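Local coordinates for putative ATP/GTP binding protein (Burkholderia pseudomallei, PDB 3EIR) that deamidates a specific glutamine of host NEDD8 to glutamate, thereby abolishing the activity of cullin-RING ubiquitin ligases and inhibiting the host cell cycle, at residues V57-R62 / A113-K118; Y181-D186 / D199-R204; G190-V195 / H245-K250; D212-L217 / A235-I240. All coordinates share one frame; numbering follows the deposited sequence.

Interaction 1. Residues V57-R62 / A113-K118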
loop_
_atom_site.group_PDB
_atom_site.type_symbol
_atom_site.label_atom_id
_atom_site.label_comp_id
_atom_site.label_asym_id
_atom_site.label_seq_id
_atom_site.Cartn_x
_atom_site.Cartn_y
_atom_site.Cartn_z
ATOM N N VAL A 57 9.896 -9.467 -7.627
ATOM C CA VAL A 57 10.604 -8.257 -7.254
ATOM C C VAL A 57 9.682 -7.284 -6.528
ATOM O O VAL A 57 10.076 -6.670 -5.539
ATOM C CB VAL A 57 11.246 -7.595 -8.496
ATOM C CG1 VAL A 57 11.594 -6.138 -8.225
ATOM C CG2 VAL A 57 12.473 -8.383 -8.924
ATOM N N MET A 58 8.447 -7.161 -7.003
ATOM C CA MET A 58 7.514 -6.215 -6.404
ATOM C C MET A 58 7.103 -6.577 -4.977
ATOM O O MET A 58 7.091 -5.719 -4.094
ATOM C CB MET A 58 6.273 -6.038 -7.278
ATOM C CG MET A 58 5.331 -4.980 -6.745
ATOM S SD MET A 58 5.906 -3.312 -7.104
ATOM C CE MET A 58 5.608 -2.495 -5.534
ATOM N N TRP A 59 6.774 -7.841 -4.734
ATOM C CA TRP A 59 6.210 -8.193 -3.435
ATOM C C TRP A 59 7.176 -8.933 -2.486
ATOM O O TRP A 59 6.737 -9.658 -1.603
ATOM C CB TRP A 59 4.916 -9.000 -3.597
ATOM C CG TRP A 59 3.837 -8.350 -4.455
ATOM C CD1 TRP A 59 3.108 -8.954 -5.444
ATOM C CD2 TRP A 59 3.350 -6.997 -4.374
ATOM N NE1 TRP A 59 2.218 -8.063 -5.987
ATOM C CE2 TRP A 59 2.340 -6.858 -5.348
ATOM C CE3 TRP A 59 3.674 -5.894 -3.580
ATOM C CZ2 TRP A 59 1.655 -5.659 -5.550
ATOM C CZ3 TRP A 59 2.984 -4.707 -3.773
ATOM C CH2 TRP A 59 1.990 -4.598 -4.757
ATOM N N ASN A 60 8.479 -8.759 -2.668
ATOM C CA ASN A 60 9.442 -9.346 -1.738
ATOM C C ASN A 60 9.355 -8.599 -0.420
ATOM O O ASN A 60 8.983 -7.429 -0.395
ATOM C CB ASN A 60 10.855 -9.267 -2.313
ATOM C CG ASN A 60 11.883 -9.970 -1.445
ATOM O OD1 ASN A 60 12.709 -9.329 -0.803
ATOM N ND2 ASN A 60 11.834 -11.291 -1.420
ATOM N N ASP A 61 9.692 -9.254 0.681
ATOM C CA ASP A 61 9.572 -8.611 1.989
ATOM C C ASP A 61 10.890 -8.097 2.601
ATOM O O ASP A 61 10.947 -7.774 3.781
ATOM C CB ASP A 61 8.840 -9.534 2.967
ATOM C CG ASP A 61 9.684 -10.723 3.393
ATOM O OD1 ASP A 61 10.700 -11.024 2.722
ATOM O OD2 ASP A 61 9.328 -11.355 4.411
ATOM N N ARG A 62 11.947 -8.006 1.802
ATOM C CA ARG A 62 13.202 -7.439 2.287
ATOM C C ARG A 62 13.217 -5.911 2.132
ATOM O O ARG A 62 13.331 -5.393 1.021
ATOM C CB ARG A 62 14.376 -8.066 1.537
ATOM C CG ARG A 62 15.729 -7.879 2.200
ATOM C CD ARG A 62 16.757 -8.831 1.597
ATOM N NE ARG A 62 17.900 -9.027 2.485
ATOM C CZ ARG A 62 18.604 -10.152 2.566
ATOM N NH1 ARG A 62 18.277 -11.195 1.811
ATOM N NH2 ARG A 62 19.629 -10.237 3.406
ATOM N N ALA A 113 1.452 -2.026 0.993
ATOM C CA ALA A 113 1.769 -0.659 1.398
ATOM C C ALA A 113 3.274 -0.393 1.514
ATOM O O ALA A 113 3.758 0.619 1.012
ATOM C CB ALA A 113 1.066 -0.283 2.675
ATOM N N ASN A 114 4.011 -1.293 2.158
ATOM C CA ASN A 114 5.443 -1.087 2.354
ATOM C C ASN A 114 6.152 -1.017 1.001
ATOM O O ASN A 114 6.968 -0.132 0.758
ATOM C CB ASN A 114 6.078 -2.227 3.171
ATOM C CG ASN A 114 5.748 -2.158 4.673
ATOM O OD1 ASN A 114 5.435 -1.106 5.218
ATOM N ND2 ASN A 114 5.835 -3.295 5.334
ATOM N N ASN A 115 5.847 -1.974 0.131
ATOM C CA ASN A 115 6.566 -2.109 -1.129
ATOM C C ASN A 115 6.242 -1.020 -2.148
ATOM O O ASN A 115 7.119 -0.571 -2.878
ATOM C CB ASN A 115 6.347 -3.493 -1.730
ATOM C CG ASN A 115 7.275 -4.531 -1.129
ATOM O OD1 ASN A 115 8.502 -4.397 -1.203
ATOM N ND2 ASN A 115 6.693 -5.584 -0.532
ATOM N N ILE A 116 4.986 -0.593 -2.202
ATOM C CA ILE A 116 4.633 0.516 -3.076
ATOM C C ILE A 116 5.179 1.840 -2.529
ATOM O O ILE A 116 5.541 2.724 -3.296
ATOM C CB ILE A 116 3.124 0.584 -3.331
ATOM C CG1 ILE A 116 2.667 -0.730 -3.969
ATOM C CG2 ILE A 116 2.794 1.764 -4.231
ATOM C CD1 ILE A 116 1.216 -0.769 -4.379
ATOM N N PHE A 117 5.277 1.953 -1.202
ATOM C CA PHE A 117 5.917 3.107 -0.572
ATOM C C PHE A 117 7.384 3.202 -1.007
ATOM O O PHE A 117 7.860 4.281 -1.346
ATOM C CB PHE A 117 5.844 2.992 0.945
ATOM C CG PHE A 117 6.421 4.170 1.686
ATOM C CD1 PHE A 117 5.642 5.280 1.967
ATOM C CD2 PHE A 117 7.735 4.158 2.128
ATOM C CE1 PHE A 117 6.158 6.356 2.672
ATOM C CE2 PHE A 117 8.256 5.241 2.838
ATOM C CZ PHE A 117 7.467 6.336 3.108
ATOM N N LYS A 118 8.081 2.069 -0.981
ATOM C CA LYS A 118 9.469 1.989 -1.409
ATOM C C LYS A 118 9.587 2.365 -2.872
ATOM O O LYS A 118 10.410 3.196 -3.231
ATOM C CB LYS A 118 10.015 0.581 -1.203
ATOM C CG LYS A 118 10.342 0.255 0.260
ATOM C CD LYS A 118 10.870 -1.169 0.430
ATOM C CE LYS A 118 12.151 -1.430 -0.374
ATOM N NZ LYS A 118 13.366 -0.934 0.348
#
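Asn115 lies on helix 111-121, the helix that in this papain-like fold starts just after Cys109, the inferred nucleophile, and here it meets Met58, Trp59 and Asn60 where helix 52-58 gives way to loop. Its amide reaches across to the turning backbone: ND2 donates to Asn60 O at 2.9 Å, with an angle of 143° at the hydrogen and the donor tilted out of the carbonyl plane. ND2 also bonds to Leu111 O within its own helix, while Asn115 OD1 accepts from Arg70, an arginine that further bonds to Val57 O and Arg62 O. Asn115 OD1, itself an acceptor, lies 3.2 Å from Asn60 O without bonding to it; the bond comes from ND2. The loop is shaped from within by an Asx turn, Asn60 OD1 accepting from Arg62 N at 3.0 Å.

Beside this polar link lies an apolar patch. The Trp59 indole presents its edge to the helix, CH2 lying 3.9 Å from Ile116 CD1, which sits in the ring plane. Met58 CG covers the centre of one indole face, and the bent methionine chain carries CE to 3.8 Å from Ile116 CG1. Each end of the Asn115 amide is thus bonded, which fixes the amide's rotation, and side chains meet the backbone carbonyls here: Arg70 those of Val57 and Arg62, Asn115 that of Asn60.

Interaction 2. Residues Y181-D186 / D199-R204; sequences YIIQSD and DWISRR
The Trp200 indole is covered on both faces. Gln184 lies over one: its NE2 stands 3.1 Å above the ring plane toward the rim of the six-membered ring, and its CG sits 3.9 Å from the centroid of the five-membered ring in a CH-pi contact. The amide stands nearly upright on the indole, the two planes 81° apart. Arg204 CB covers the opposite face, and at the edge Ile182 O lies in the ring plane, accepting from Trp200 NE1 at 2.9 Å although the donor stands above the carbonyl plane. Ile182 CB touches Trp200 CZ2 at 3.8 Å.

This is the pairing of edge strand 181-183 of the papain-like sheet with helix 197-204, running almost antiparallel (159°), their axes 8.9 Å apart. With CG set between backbone N and carbonyl carbon (chi1 67°), Gln184 extends across the indole; OE1 bonds to His164 NE2 and NE2 to Leu238 O. Gln184 and His164 are inferred active-site residues, so Trp200 probably helps position the glutamine from the second shell. Ile183 CB points away from the helix, yet its CG1 lies 4.2 Å from Ile201 CD1. A water accepts from Ile182 N and donates weakly to Arg204 O.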
loop_
_atom_site.group_PDB
_atom_site.type_symbol
_atom_site.label_atom_id
_atom_site.label_comp_id
_atom_site.label_asym_id
_atom_site.label_seq_id
_atom_site.Cartn_x
_atom_site.Cartn_y
_atom_site.Cartn_z
ATOM N N TYR A 181 -5.130 10.450 -3.174
ATOM C CA TYR A 181 -5.594 9.196 -3.755
ATOM C C TYR A 181 -5.221 8.067 -2.801
ATOM O O TYR A 181 -4.250 8.186 -2.052
ATOM C CB TYR A 181 -4.925 8.937 -5.104
ATOM C CG TYR A 181 -5.197 9.974 -6.179
ATOM C CD1 TYR A 181 -6.336 9.905 -6.974
ATOM C CD2 TYR A 181 -4.296 11.005 -6.416
ATOM C CE1 TYR A 181 -6.574 10.845 -7.971
ATOM C CE2 TYR A 181 -4.522 11.948 -7.413
ATOM C CZ TYR A 181 -5.660 11.866 -8.180
ATOM O OH TYR A 181 -5.877 12.805 -9.163
ATOM N N ILE A 182 -5.973 6.968 -2.840
ATOM C CA ILE A 182 -5.680 5.816 -1.992
ATOM C C ILE A 182 -5.009 4.692 -2.776
ATOM O O ILE A 182 -5.383 4.408 -3.917
ATOM C CB ILE A 182 -6.960 5.249 -1.340
ATOM C CG1 ILE A 182 -7.646 6.312 -0.486
ATOM C CG2 ILE A 182 -6.631 4.034 -0.480
ATOM C CD1 ILE A 182 -6.860 6.672 0.743
ATOM N N ILE A 183 -4.012 4.061 -2.165
ATOM C CA ILE A 183 -3.459 2.814 -2.688
ATOM C C ILE A 183 -3.467 1.766 -1.572
ATOM O O ILE A 183 -2.998 2.035 -0.480
ATOM C CB ILE A 183 -2.038 2.986 -3.234
ATOM C CG1 ILE A 183 -2.027 4.004 -4.376
ATOM C CG2 ILE A 183 -1.526 1.666 -3.746
ATOM C CD1 ILE A 183 -0.646 4.397 -4.816
ATOM N N GLN A 184 -4.025 0.587 -1.844
ATOM C CA GLN A 184 -4.160 -0.442 -0.819
ATOM C C GLN A 184 -4.403 -1.823 -1.412
ATOM O O GLN A 184 -4.812 -1.959 -2.570
ATOM C CB GLN A 184 -5.345 -0.114 0.086
ATOM C CG GLN A 184 -6.671 -0.209 -0.650
ATOM C CD GLN A 184 -7.867 -0.155 0.264
ATOM O OE1 GLN A 184 -7.744 -0.307 1.472
ATOM N NE2 GLN A 184 -9.047 0.057 -0.319
ATOM N N SER A 185 -4.149 -2.843 -0.598
ATOM C CA SER A 185 -4.700 -4.172 -0.826
ATOM C C SER A 185 -5.262 -4.657 0.505
ATOM O O SER A 185 -5.022 -4.038 1.539
ATOM C CB SER A 185 -3.646 -5.144 -1.345
ATOM O OG SER A 185 -2.748 -5.512 -0.326
ATOM N N ASP A 186 -6.009 -5.756 0.472
ATOM C CA ASP A 186 -6.619 -6.304 1.674
ATOM C C ASP A 186 -7.013 -7.750 1.418
ATOM O O ASP A 186 -7.657 -8.048 0.418
ATOM C CB ASP A 186 -7.855 -5.481 2.051
ATOM C CG ASP A 186 -8.144 -5.505 3.539
ATOM O OD1 ASP A 186 -7.920 -6.560 4.172
ATOM O OD2 ASP A 186 -8.607 -4.470 4.069
ATOM N N ASP A 199 -7.170 -4.410 -8.603
ATOM C CA ASP A 199 -8.569 -4.050 -8.778
ATOM C C ASP A 199 -8.848 -2.689 -8.172
ATOM O O ASP A 199 -9.521 -1.865 -8.783
ATOM C CB ASP A 199 -9.471 -5.125 -8.176
ATOM C CG ASP A 199 -9.315 -6.455 -8.879
ATOM O OD1 ASP A 199 -8.962 -6.448 -10.079
ATOM O OD2 ASP A 199 -9.533 -7.505 -8.240
ATOM N N TRP A 200 -8.313 -2.448 -6.982
ATOM C CA TRP A 200 -8.496 -1.157 -6.343
ATOM C C TRP A 200 -7.957 -0.089 -7.264
ATOM O O TRP A 200 -8.551 0.970 -7.443
ATOM C CB TRP A 200 -7.739 -1.071 -5.011
ATOM C CG TRP A 200 -7.890 0.296 -4.409
ATOM C CD1 TRP A 200 -7.014 1.337 -4.509
ATOM C CD2 TRP A 200 -9.028 0.797 -3.691
ATOM N NE1 TRP A 200 -7.521 2.444 -3.865
ATOM C CE2 TRP A 200 -8.755 2.134 -3.353
ATOM C CE3 TRP A 200 -10.244 0.232 -3.283
ATOM C CZ2 TRP A 200 -9.650 2.918 -2.620
ATOM C CZ3 TRP A 200 -11.131 1.015 -2.555
ATOM C CH2 TRP A 200 -10.829 2.340 -2.233
ATOM N N ILE A 201 -6.795 -0.379 -7.831
ATOM C CA ILE A 201 -6.119 0.559 -8.692
ATOM C C ILE A 201 -6.899 0.762 -9.984
ATOM O O ILE A 201 -7.100 1.892 -10.424
ATOM C CB ILE A 201 -4.711 0.077 -9.040
ATOM C CG1 ILE A 201 -3.781 0.287 -7.851
ATOM C CG2 ILE A 201 -4.204 0.817 -10.265
ATOM C CD1 ILE A 201 -3.826 1.686 -7.312
ATOM N N SER A 202 -7.346 -0.332 -10.591
ATOM C CA SER A 202 -8.059 -0.217 -11.856
ATOM C C SER A 202 -9.419 0.442 -11.660
ATOM O O SER A 202 -9.850 1.228 -12.484
ATOM C CB SER A 202 -8.188 -1.573 -12.548
ATOM O OG SER A 202 -9.356 -1.617 -13.345
ATOM N N ARG A 203 -10.085 0.148 -10.553
ATOM C CA ARG A 203 -11.394 0.751 -10.290
ATOM C C ARG A 203 -11.303 2.149 -9.678
ATOM O O ARG A 203 -12.048 3.041 -10.059
ATOM C CB ARG A 203 -12.242 -0.154 -9.389
ATOM C CG ARG A 203 -12.737 -1.416 -10.069
ATOM C CD ARG A 203 -13.974 -1.140 -10.920
ATOM N NE ARG A 203 -15.207 -1.152 -10.131
ATOM C CZ ARG A 203 -15.714 -0.093 -9.504
ATOM N NH1 ARG A 203 -16.839 -0.209 -8.813
ATOM N NH2 ARG A 203 -15.099 1.080 -9.563
ATOM N N ARG A 204 -10.402 2.341 -8.721
ATOM C CA ARG A 204 -10.397 3.595 -7.975
ATOM C C ARG A 204 -9.018 4.246 -7.843
ATOM O O ARG A 204 -8.832 5.174 -7.055
ATOM C CB ARG A 204 -11.052 3.387 -6.605
ATOM C CG ARG A 204 -12.545 3.046 -6.694
ATOM C CD ARG A 204 -13.242 3.293 -5.377
ATOM N NE ARG A 204 -12.973 4.635 -4.876
ATOM C CZ ARG A 204 -13.259 5.051 -3.645
ATOM N NH1 ARG A 204 -13.833 4.227 -2.770
ATOM N NH2 ARG A 204 -12.971 6.295 -3.291
HETATM O O HOH W 1 -8.187 7.108 -4.260
#

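Interaction 3. Residues G190-V195 / H245-K250; sequences GALPAV and HKVDIK
Ala191 makes the closest pairing with Asp248, backbone against backbone. Its carbonyl O accepts from Asp248 N at 2.9 Å, nearly straight at 164° and on a lone pair in the carbonyl plane, and the same oxygen takes a CA-H...O contact from Val247 CA at 3.3 Å. A reciprocal contact runs from Ala191 CA to Asp248 O, also 3.3 Å, and the methyl CB rests against that same carbonyl. The two loops thus pair for one residue without becoming a sheet.

Leu192 turns its CB away, but its branch swings back: CD2 lies 4.0 Å from Val247 CG2, the side chains side by side and pointing the same way. With CG anti to its carbonyl carbon (chi1 -72°), Leu192 places CD2 there and CD1 against Leu238. Pro193 then faces Lys246: its ring CG sits 3.4 Å from Lys246 O and 4.1 Å from Lys246 CB, the two side chains crossing at about a right angle, while the lysine tip leads away. Just beyond the pairing, Asp248 OD1 accepts from Lys250 N at 3.0 Å in an Asx turn.

Leu192 lies beside His164, so its loop probably borders the active site. The contact lies at the rim of the fold, joining the loop between strand 181-183 and helix 197-204 to the one between helix 227-238 and strand 258-265. Helix 227-238 backs both loops, Val247 touching Ala235.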
loop_
_atom_site.group_PDB
_atom_site.type_symbol
_atom_site.label_atom_id
_atom_site.label_comp_id
_atom_site.label_asym_id
_atom_site.label_seq_id
_atom_site.Cartn_x
_atom_site.Cartn_y
_atom_site.Cartn_z
ATOM N N GLY A 190 -11.348 -8.112 8.268
ATOM C CA GLY A 190 -11.641 -7.027 9.184
ATOM C C GLY A 190 -12.916 -6.303 8.799
ATOM O O GLY A 190 -13.861 -6.910 8.292
ATOM N N ALA A 191 -12.943 -4.997 9.035
ATOM C CA ALA A 191 -14.125 -4.207 8.740
ATOM C C ALA A 191 -14.299 -4.056 7.226
ATOM O O ALA A 191 -15.413 -3.912 6.730
ATOM C CB ALA A 191 -14.031 -2.850 9.409
ATOM N N LEU A 192 -13.192 -4.112 6.499
ATOM C CA LEU A 192 -13.219 -3.922 5.051
ATOM C C LEU A 192 -13.148 -5.242 4.281
ATOM O O LEU A 192 -12.507 -6.201 4.720
ATOM C CB LEU A 192 -12.080 -2.981 4.620
ATOM C CG LEU A 192 -12.343 -1.535 5.039
ATOM C CD1 LEU A 192 -11.055 -0.777 5.247
ATOM C CD2 LEU A 192 -13.230 -0.842 4.014
ATOM N N PRO A 193 -13.784 -5.281 3.104
ATOM C CA PRO A 193 -13.797 -6.484 2.271
ATOM C C PRO A 193 -12.443 -6.690 1.606
ATOM O O PRO A 193 -11.742 -5.717 1.336
ATOM C CB PRO A 193 -14.819 -6.142 1.178
ATOM C CG PRO A 193 -15.223 -4.709 1.398
ATOM C CD PRO A 193 -14.308 -4.107 2.386
ATOM N N ALA A 194 -12.092 -7.935 1.311
ATOM C CA ALA A 194 -10.900 -8.197 0.516
ATOM C C ALA A 194 -10.937 -7.421 -0.800
ATOM O O ALA A 194 -11.993 -7.275 -1.437
ATOM C CB ALA A 194 -10.763 -9.677 0.245
ATOM N N VAL A 195 -9.775 -6.922 -1.213
ATOM C CA VAL A 195 -9.657 -6.265 -2.508
ATOM C C VAL A 195 -8.211 -6.346 -2.988
ATOM O O VAL A 195 -7.293 -6.018 -2.246
ATOM C CB VAL A 195 -10.114 -4.792 -2.447
ATOM C CG1 VAL A 195 -9.073 -3.929 -1.739
ATOM C CG2 VAL A 195 -10.395 -4.270 -3.847
ATOM N N HIS A 245 -22.718 -1.220 2.772
ATOM C CA HIS A 245 -23.218 -2.532 3.151
ATOM C C HIS A 245 -22.162 -3.628 3.044
ATOM O O HIS A 245 -22.386 -4.757 3.486
ATOM C CB HIS A 245 -24.453 -2.884 2.316
ATOM C CG HIS A 245 -25.683 -2.131 2.723
ATOM N ND1 HIS A 245 -25.836 -0.780 2.498
ATOM C CD2 HIS A 245 -26.811 -2.539 3.350
ATOM C CE1 HIS A 245 -27.009 -0.389 2.966
ATOM N NE2 HIS A 245 -27.620 -1.438 3.487
ATOM N N LYS A 246 -21.013 -3.284 2.469
ATOM C CA LYS A 246 -19.887 -4.210 2.357
ATOM C C LYS A 246 -18.858 -4.004 3.473
ATOM O O LYS A 246 -17.849 -4.708 3.543
ATOM C CB LYS A 246 -19.210 -4.072 0.991
ATOM C CG LYS A 246 -19.972 -4.721 -0.146
ATOM C CD LYS A 246 -20.314 -6.167 0.180
ATOM C CE LYS A 246 -21.001 -6.846 -0.991
ATOM N NZ LYS A 246 -20.181 -6.734 -2.231
ATOM N N VAL A 247 -19.130 -3.031 4.339
ATOM C CA VAL A 247 -18.273 -2.713 5.474
ATOM C C VAL A 247 -18.934 -3.167 6.775
ATOM O O VAL A 247 -20.144 -3.072 6.909
ATOM C CB VAL A 247 -18.032 -1.201 5.547
ATOM C CG1 VAL A 247 -17.385 -0.821 6.866
ATOM C CG2 VAL A 247 -17.178 -0.739 4.358
ATOM N N ASP A 248 -18.147 -3.650 7.730
ATOM C CA ASP A 248 -18.692 -4.098 9.017
ATOM C C ASP A 248 -17.878 -3.547 10.188
ATOM O O ASP A 248 -16.876 -4.133 10.586
ATOM C CB ASP A 248 -18.730 -5.624 9.066
ATOM C CG ASP A 248 -19.077 -6.159 10.442
ATOM O OD1 ASP A 248 -19.505 -5.370 11.313
ATOM O OD2 ASP A 248 -18.921 -7.378 10.650
ATOM N N ILE A 249 -18.324 -2.425 10.745
ATOM C CA ILE A 249 -17.566 -1.720 11.780
ATOM C C ILE A 249 -17.429 -2.462 13.118
ATOM O O ILE A 249 -16.633 -2.060 13.963
ATOM C CB ILE A 249 -18.139 -0.308 12.038
ATOM C CG1 ILE A 249 -19.668 -0.345 12.085
ATOM C CG2 ILE A 249 -17.667 0.660 10.969
ATOM C CD1 ILE A 249 -20.231 -1.098 13.271
ATOM N N LYS A 250 -18.201 -3.530 13.316
ATOM C CA LYS A 250 -18.043 -4.353 14.517
ATOM C C LYS A 250 -16.613 -4.856 14.675
ATOM O O LYS A 250 -16.138 -5.088 15.793
ATOM C CB LYS A 250 -18.992 -5.557 14.486
ATOM C CG LYS A 250 -20.273 -5.378 15.279
ATOM C CD LYS A 250 -21.257 -4.447 14.600
ATOM C CE LYS A 250 -22.601 -4.487 15.315
ATOM N NZ LYS A 250 -23.468 -3.340 14.941
#

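Interaction 4. Residues D212-L217 / A235-I240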
loop_
_atom_site.group_PDB
_atom_site.type_symbol
_atom_site.label_atom_id
_atom_site.label_comp_id
_atom_site.label_asym_id
_atom_site.label_seq_id
_atom_site.Cartn_x
_atom_site.Cartn_y
_atom_site.Cartn_z
ATOM N N ASP A 212 -10.794 16.169 3.747
ATOM C CA ASP A 212 -11.533 16.439 4.968
ATOM C C ASP A 212 -11.959 15.118 5.593
ATOM O O ASP A 212 -11.748 14.889 6.784
ATOM C CB ASP A 212 -12.747 17.317 4.677
ATOM C CG ASP A 212 -13.172 18.145 5.880
ATOM O OD1 ASP A 212 -14.184 17.786 6.522
ATOM O OD2 ASP A 212 -12.491 19.152 6.182
ATOM N N GLU A 213 -12.550 14.248 4.780
ATOM C CA GLU A 213 -12.873 12.894 5.212
ATOM C C GLU A 213 -11.609 12.154 5.641
ATOM O O GLU A 213 -11.643 11.310 6.533
ATOM C CB GLU A 213 -13.572 12.125 4.093
ATOM C CG GLU A 213 -14.870 12.756 3.634
ATOM C CD GLU A 213 -15.628 11.880 2.656
ATOM O OE1 GLU A 213 -15.004 10.983 2.060
ATOM O OE2 GLU A 213 -16.848 12.087 2.485
ATOM N N LEU A 214 -10.487 12.459 5.002
ATOM C CA LEU A 214 -9.231 11.852 5.423
ATOM C C LEU A 214 -8.869 12.332 6.830
ATOM O O LEU A 214 -8.471 11.532 7.681
ATOM C CB LEU A 214 -8.110 12.153 4.422
ATOM C CG LEU A 214 -7.624 11.007 3.527
ATOM C CD1 LEU A 214 -8.636 9.883 3.394
ATOM C CD2 LEU A 214 -7.209 11.527 2.160
ATOM N N ASN A 215 -9.033 13.630 7.082
ATOM C CA ASN A 215 -8.725 14.187 8.393
ATOM C C ASN A 215 -9.552 13.519 9.478
ATOM O O ASN A 215 -9.037 13.187 10.547
ATOM C CB ASN A 215 -8.966 15.694 8.435
ATOM C CG ASN A 215 -8.500 16.317 9.741
ATOM O OD1 ASN A 215 -7.425 15.988 10.249
ATOM N ND2 ASN A 215 -9.307 17.217 10.294
ATOM N N GLN A 216 -10.835 13.332 9.185
ATOM C CA GLN A 216 -11.780 12.719 10.107
ATOM C C GLN A 216 -11.406 11.275 10.384
ATOM O O GLN A 216 -11.332 10.857 11.541
ATOM C CB GLN A 216 -13.194 12.791 9.533
ATOM C CG GLN A 216 -13.704 14.205 9.353
ATOM C CD GLN A 216 -15.045 14.254 8.655
ATOM O OE1 GLN A 216 -15.893 13.385 8.859
ATOM N NE2 GLN A 216 -15.245 15.272 7.822
ATOM N N LEU A 217 -11.176 10.514 9.320
ATOM C CA LEU A 217 -10.710 9.145 9.462
ATOM C C LEU A 217 -9.469 9.136 10.336
ATOM O O LEU A 217 -9.453 8.529 11.404
ATOM C CB LEU A 217 -10.368 8.546 8.096
ATOM C CG LEU A 217 -10.604 7.041 7.935
ATOM C CD1 LEU A 217 -9.874 6.496 6.727
ATOM C CD2 LEU A 217 -10.206 6.275 9.189
ATOM N N ALA A 235 -16.464 3.044 3.878
ATOM C CA ALA A 235 -16.854 2.652 2.531
ATOM C C ALA A 235 -16.439 3.725 1.545
ATOM O O ALA A 235 -15.962 3.432 0.441
ATOM C CB ALA A 235 -18.357 2.417 2.451
ATOM N N SER A 236 -16.612 4.977 1.959
ATOM C CA SER A 236 -16.286 6.112 1.107
ATOM C C SER A 236 -14.828 6.058 0.636
ATOM O O SER A 236 -14.540 6.017 -0.564
ATOM C CB SER A 236 -16.562 7.425 1.850
ATOM O OG SER A 236 -16.426 8.545 0.987
ATOM N N ILE A 237 -13.916 6.043 1.596
ATOM C CA ILE A 237 -12.491 6.099 1.310
ATOM C C ILE A 237 -11.895 4.764 0.850
ATOM O O ILE A 237 -11.024 4.745 -0.012
ATOM C CB ILE A 237 -11.722 6.613 2.540
ATOM C CG1 ILE A 237 -12.333 7.929 3.023
ATOM C CG2 ILE A 237 -10.247 6.778 2.221
ATOM C CD1 ILE A 237 -11.902 8.342 4.405
ATOM N N LEU A 238 -12.379 3.650 1.395
ATOM C CA LEU A 238 -11.651 2.382 1.270
ATOM C C LEU A 238 -12.355 1.189 0.599
ATOM O O LEU A 238 -11.744 0.128 0.478
ATOM C CB LEU A 238 -11.151 1.945 2.653
ATOM C CG LEU A 238 -10.131 2.873 3.302
ATOM C CD1 LEU A 238 -9.841 2.426 4.726
ATOM C CD2 LEU A 238 -8.859 2.893 2.466
ATOM N N GLN A 239 -13.614 1.335 0.174
ATOM C CA GLN A 239 -14.319 0.210 -0.455
ATOM C C GLN A 239 -14.566 0.513 -1.937
ATOM O O GLN A 239 -14.991 1.608 -2.271
ATOM C CB GLN A 239 -15.639 -0.075 0.278
ATOM C CG GLN A 239 -16.085 -1.537 0.256
ATOM C CD GLN A 239 -16.775 -1.947 -1.034
ATOM O OE1 GLN A 239 -16.724 -3.115 -1.431
ATOM N NE2 GLN A 239 -17.430 -0.993 -1.689
ATOM N N ILE A 240 -14.294 -0.449 -2.819
ATOM C CA ILE A 240 -14.238 -0.157 -4.252
ATOM C C ILE A 240 -15.514 0.444 -4.798
ATOM O O ILE A 240 -15.454 1.353 -5.622
ATOM C CB ILE A 240 -13.917 -1.382 -5.138
ATOM C CG1 ILE A 240 -14.148 -2.679 -4.387
ATOM C CG2 ILE A 240 -12.520 -1.282 -5.733
ATOM C CD1 ILE A 240 -14.512 -3.819 -5.310
#
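Glu213, Leu214 and Leu217 of helix 211-217 pack against Ser236 and Ile237 near the end of helix 227-238, two helices consecutive in the chain, joined by a loop and packed beside the sheet of the papain-like fold.

The apolar part centres on Ile237, whose side chain points at the facing helix. Its two branches divide the work. CG2 meets Leu214 CD1 at 3.7 Å, the side chains crossing obliquely. The longer branch, with CG1 anti to the carbonyl carbon (chi1 -52°) and the chain extended beyond it, carries CD1 on between Leu214 and Leu217, 3.8 Å from Leu214 CD1. The same methyl lies 3.7 Å from Glu213 O and 4.1 Å from Glu213 CB, so it settles against the backbone of the helix as well as its leucines. Beyond the pair, Ile237 also touches Ile182 of strand 181-183, and Leu214 touches Ala180 and Val209; the isoleucine therefore links this helix pair to the edge of the sheet.

The polar part lies at the partly exposed margin. Ser236 OG donates to Glu213 OE1 at 3.0 Å, meeting the carboxylate on its syn side and 21° out of its plane; the glutamate chain, extended beyond CG, reaches over to it. Within helix 211-217, Gln216 NE2 bonds to Asp212 OD1 at 3.0 Å, one turn back, approaching from the anti side.

The shortest apolar approach between the helices is methyl to methyl: Leu217 CD1 stands 3.6 Å from Ile237 CD1.

How the interactions relate
From the N terminus, interaction 1 closes first, bringing the end of helix 52-58 onto helix 111-121 across 50 intervening residues. It ends before interaction 2 begins, yet the two touch in space where Ile116 packs on Ile183. Interaction 2 closes a short loop from the edge strand to helix 197-204. Residues 190-195 lie inside that loop, so interaction 3, which reaches on to 245-250, crosses it; Asp186 and Val195 are joined by a probable backbone hydrogen bond. Interaction 4 is nested within interaction 3 and pairs helices 211-217 and 227-238. Leu238 and Gln239 at its end touch interactions 2 and 3, tying the helix pair to Gln184 and to the loop of 190-195.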